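PDB 2JEK: RV1873 from Mycobacterium tuberculosis, which is of unknown function but belongs to the DUF1810 family and folds as an all-helical right-handed superhelix. Local coordinates for residues A[12-17]-A[69-74]. Sequence-based numbering, arbitrary orientation.
Sequences RFVYAQ and LQHDLL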
ATOM      1  N   ARG A  12      -8.564 -12.339  -3.196  1.00  9.50           N
ATOM      2  CA  ARG A  12      -7.165 -12.708  -3.364  1.00  9.01           C
ATOM      3  C   ARG A  12      -6.292 -12.033  -2.297  1.00  8.99           C
ATOM      4  O   ARG A  12      -5.345 -12.639  -1.792  1.00  9.36           O
ATOM      5  CB  ARG A  12      -6.666 -12.412  -4.789  1.00  9.35           C
ATOM      6  CG  ARG A  12      -6.315 -10.955  -5.141  1.00  8.44           C
ATOM      7  CD  ARG A  12      -6.071 -10.876  -6.646  1.00 10.15           C
ATOM      8  NE  ARG A  12      -5.629  -9.568  -7.136  1.00  9.26           N
ATOM      9  CZ  ARG A  12      -6.435  -8.519  -7.323  1.00  9.80           C
ATOM     10  NH1 ARG A  12      -7.717  -8.593  -7.006  1.00  9.12           N
ATOM     11  NH2 ARG A  12      -5.952  -7.370  -7.794  1.00  9.71           N
ATOM     12  N   PHE A  13      -6.641 -10.801  -1.932  1.00  9.16           N
ATOM     13  CA  PHE A  13      -5.876 -10.093  -0.909  1.00  8.36           C
ATOM     14  C   PHE A  13      -6.179 -10.648   0.479  1.00  7.92           C
ATOM     15  O   PHE A  13      -5.275 -10.825   1.290  1.00  8.15           O
ATOM     16  CB  PHE A  13      -6.147  -8.591  -0.946  1.00  7.34           C
ATOM     17  CG  PHE A  13      -5.688  -7.912  -2.207  1.00  6.50           C
ATOM     18  CD1 PHE A  13      -4.341  -7.625  -2.409  1.00  6.01           C
ATOM     19  CD2 PHE A  13      -6.612  -7.519  -3.167  1.00  7.91           C
ATOM     20  CE1 PHE A  13      -3.930  -6.991  -3.569  1.00  5.95           C
ATOM     21  CE2 PHE A  13      -6.218  -6.877  -4.333  1.00  7.75           C
ATOM     22  CZ  PHE A  13      -4.870  -6.599  -4.520  1.00  6.16           C
ATOM     23  N   VAL A  14      -7.451 -10.942   0.742  1.00  7.93           N
ATOM     24  CA  VAL A  14      -7.829 -11.486   2.041  1.00  8.15           C
ATOM     25  C   VAL A  14      -7.077 -12.791   2.313  1.00  7.97           C
ATOM     26  O   VAL A  14      -6.530 -12.969   3.388  1.00  8.73           O
ATOM     27  CB  VAL A  14      -9.363 -11.717   2.146  1.00  9.16           C
ATOM     28  CG1 VAL A  14      -9.723 -12.434   3.448  1.00 10.11           C
ATOM     29  CG2 VAL A  14     -10.121 -10.393   2.030  1.00  9.15           C
ATOM     30  N   TYR A  15      -7.037 -13.681   1.324  1.00  8.12           N
ATOM     31  CA  TYR A  15      -6.412 -14.977   1.519  1.00  8.60           C
ATOM     32  C   TYR A  15      -4.890 -14.914   1.551  1.00  8.01           C
ATOM     33  O   TYR A  15      -4.267 -15.708   2.238  1.00  8.80           O
ATOM     34  CB  TYR A  15      -6.893 -15.988   0.463  1.00  9.73           C
ATOM     35  CG  TYR A  15      -8.401 -16.166   0.385  1.00 12.14           C
ATOM     36  CD1 TYR A  15      -9.178 -16.193   1.531  1.00 13.91           C
ATOM     37  CD2 TYR A  15      -9.030 -16.323  -0.841  1.00 14.99           C
ATOM     38  CE1 TYR A  15     -10.564 -16.353   1.461  1.00 14.80           C
ATOM     39  CE2 TYR A  15     -10.407 -16.506  -0.927  1.00 15.28           C
ATOM     40  CZ  TYR A  15     -11.159 -16.523   0.227  1.00 13.69           C
ATOM     41  OH  TYR A  15     -12.519 -16.688   0.166  1.00 17.73           O
ATOM     42  N   ALA A  16      -4.295 -13.993   0.790  1.00  7.73           N
ATOM     43  CA  ALA A  16      -2.839 -13.781   0.847  1.00  7.82           C
ATOM     44  C   ALA A  16      -2.434 -13.226   2.208  1.00  7.90           C
ATOM     45  O   ALA A  16      -1.405 -13.602   2.769  1.00  8.61           O
ATOM     46  CB  ALA A  16      -2.379 -12.837  -0.266  1.00  8.23           C
ATOM     47  N   GLN A  17      -3.253 -12.326   2.736  1.00  7.56           N
ATOM     48  CA  GLN A  17      -2.965 -11.733   4.034  1.00  7.44           C
ATOM     49  C   GLN A  17      -3.112 -12.709   5.197  1.00  9.17           C
ATOM     50  O   GLN A  17      -2.400 -12.599   6.191  1.00  8.86           O
ATOM     51  CB  GLN A  17      -3.849 -10.508   4.286  1.00  7.93           C
ATOM     52  CG  GLN A  17      -3.498  -9.284   3.441  1.00  7.33           C
ATOM     53  CD  GLN A  17      -4.416  -8.110   3.736  1.00  8.71           C
ATOM     54  OE1 GLN A  17      -5.280  -8.195   4.599  1.00  9.52           O
ATOM     55  NE2 GLN A  17      -4.243  -7.018   3.003  1.00  8.15           N
ATOM     56  N   LEU A  69     -10.769  -0.128  -0.615  1.00  8.79           N
ATOM     57  CA  LEU A  69     -11.007   0.709   0.551  1.00  9.28           C
ATOM     58  C   LEU A  69     -12.363   0.472   1.204  1.00 11.04           C
ATOM     59  O   LEU A  69     -12.486   0.587   2.420  1.00 12.18           O
ATOM     60  CB  LEU A  69     -10.858   2.180   0.189  1.00  9.44           C
ATOM     61  CG  LEU A  69      -9.431   2.637  -0.127  1.00  9.91           C
ATOM     62  CD1 LEU A  69      -9.496   4.071  -0.591  1.00 14.11           C
ATOM     63  CD2 LEU A  69      -8.540   2.521   1.093  1.00 14.31           C
ATOM     64  N   GLN A  70     -13.369   0.165   0.394  1.00 11.66           N
ATOM     65  CA  GLN A  70     -14.720  -0.090   0.912  1.00 13.59           C
ATOM     66  C   GLN A  70     -14.807  -1.427   1.636  1.00 13.41           C
ATOM     67  O   GLN A  70     -15.687  -1.627   2.483  1.00 15.13           O
ATOM     68  CB  GLN A  70     -15.739  -0.108  -0.222  1.00 13.92           C
ATOM     69  CG  GLN A  70     -16.047   1.238  -0.836  1.00 18.56           C
ATOM     70  CD  GLN A  70     -16.975   1.109  -2.032  1.00 26.41           C
ATOM     71  OE1 GLN A  70     -16.748   0.291  -2.933  1.00 27.90           O
ATOM     72  NE2 GLN A  70     -18.029   1.919  -2.047  1.00 29.67           N
ATOM     73  N   HIS A  71     -13.914  -2.351   1.287  1.00 11.69           N
ATOM     74  CA  HIS A  71     -13.944  -3.701   1.850  1.00 11.49           C
ATOM     75  C   HIS A  71     -13.725  -3.614   3.353  1.00 12.12           C
ATOM     76  O   HIS A  71     -12.763  -2.998   3.810  1.00 11.97           O
ATOM     77  CB  HIS A  71     -12.863  -4.564   1.192  1.00 10.86           C
ATOM     78  CG  HIS A  71     -12.980  -6.023   1.501  1.00 10.50           C
ATOM     79  ND1 HIS A  71     -12.615  -6.555   2.717  1.00 12.23           N
ATOM     80  CD2 HIS A  71     -13.411  -7.061   0.746  1.00 12.66           C
ATOM     81  CE1 HIS A  71     -12.829  -7.860   2.704  1.00 12.27           C
ATOM     82  NE2 HIS A  71     -13.310  -8.193   1.519  1.00 13.32           N
ATOM     83  N   ASP A  72     -14.625  -4.216   4.137  1.00 11.73           N
ATOM     84  CA  ASP A  72     -14.626  -3.984   5.585  1.00 11.65           C
ATOM     85  C   ASP A  72     -13.499  -4.707   6.349  1.00 10.36           C
ATOM     86  O   ASP A  72     -13.324  -4.517   7.561  1.00 11.44           O
ATOM     87  CB  ASP A  72     -16.000  -4.321   6.184  1.00 12.11           C
ATOM     88  CG  ASP A  72     -16.216  -3.700   7.564  1.00 16.56           C
ATOM     89  OD1 ASP A  72     -15.748  -2.566   7.806  1.00 20.43           O
ATOM     90  OD2 ASP A  72     -16.845  -4.362   8.420  1.00 18.53           O
ATOM     91  N   LEU A  73     -12.727  -5.533   5.634  1.00  9.70           N
ATOM     92  CA  LEU A  73     -11.496  -6.088   6.185  1.00 10.19           C
ATOM     93  C   LEU A  73     -10.272  -5.358   5.606  1.00  9.33           C
ATOM     94  O   LEU A  73      -9.440  -4.856   6.357  1.00  9.48           O
ATOM     95  CB  LEU A  73     -11.391  -7.603   5.949  1.00 10.90           C
ATOM     96  CG  LEU A  73     -10.252  -8.260   6.740  1.00 13.14           C
ATOM     97  CD1 LEU A  73     -10.614  -8.369   8.222  1.00 15.36           C
ATOM     98  CD2 LEU A  73      -9.893  -9.622   6.165  1.00 16.34           C
ATOM     99  N   LEU A  74     -10.203  -5.284   4.282  1.00  9.02           N
ATOM    100  CA  LEU A  74      -9.008  -4.751   3.607  1.00  8.75           C
ATOM    101  C   LEU A  74      -8.800  -3.251   3.798  1.00  8.61           C
ATOM    102  O   LEU A  74      -7.672  -2.799   3.965  1.00  8.74           O
ATOM    103  CB  LEU A  74      -9.044  -5.078   2.117  1.00  8.38           C
ATOM    104  CG  LEU A  74      -9.059  -6.565   1.747  1.00  7.84           C
ATOM    105  CD1 LEU A  74      -9.314  -6.751   0.269  1.00  8.78           C
ATOM    106  CD2 LEU A  74      -7.777  -7.245   2.169  1.00  9.25           C
TER
HETATM  107  O   HOH W   1      -5.284  -4.225   3.375  1.00  7.53           O
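His71 ND1, on the ring whose CE1 meets Val14 CG2, is gripped by two backbone amides: Leu74 N lies 3.1 Å from His71 ND1 with an N-H···N angle of 171°, and the more bent bond from Leu73 N is equally long. Both donors are tilted from the imidazole plane, by 29° and 24°. His71 thus caps the N-terminus of helix 74-87 with its ring nitrogen, in the turn after helix 62-70. Because ND1 accepts both bonds, a proton on the ring probably sits on NE2.

Leu74 CG packs over one face of this ring, offset toward its rim, and Val14 CG2 lies 3.8 Å from His71 CE1, approaching obliquely. Val14 uses both methyls against the turn. CG1, anti to the backbone N, meets Leu73 CD2 at 3.9 Å, whereas CG2 also reaches Leu74 CD2. The latter methyl is shared further, since Phe13 CB stands 3.8 Å from Leu74 CD2 and the Gln17 amide touches it as well, with OE1 at 3.6 Å.

That amide is bound elsewhere: Phe40 O accepts from Gln17 NE2, and Arg77 NH1 of helix 74-87 donates to Gln17 OE1. A water adds a polar link, accepting from Gln17 NE2 and donating to Leu74 O at 2.8 Å. Phe13 and Tyr68 of helix 62-70 pack their rings edge-to-face.

Directly, helix 11-17 therefore meets the capped turn through van der Waals contacts, mostly between apolar groups, while the fixed Gln17 amide and one bridging water supply a polar link to the start of helix 74-87.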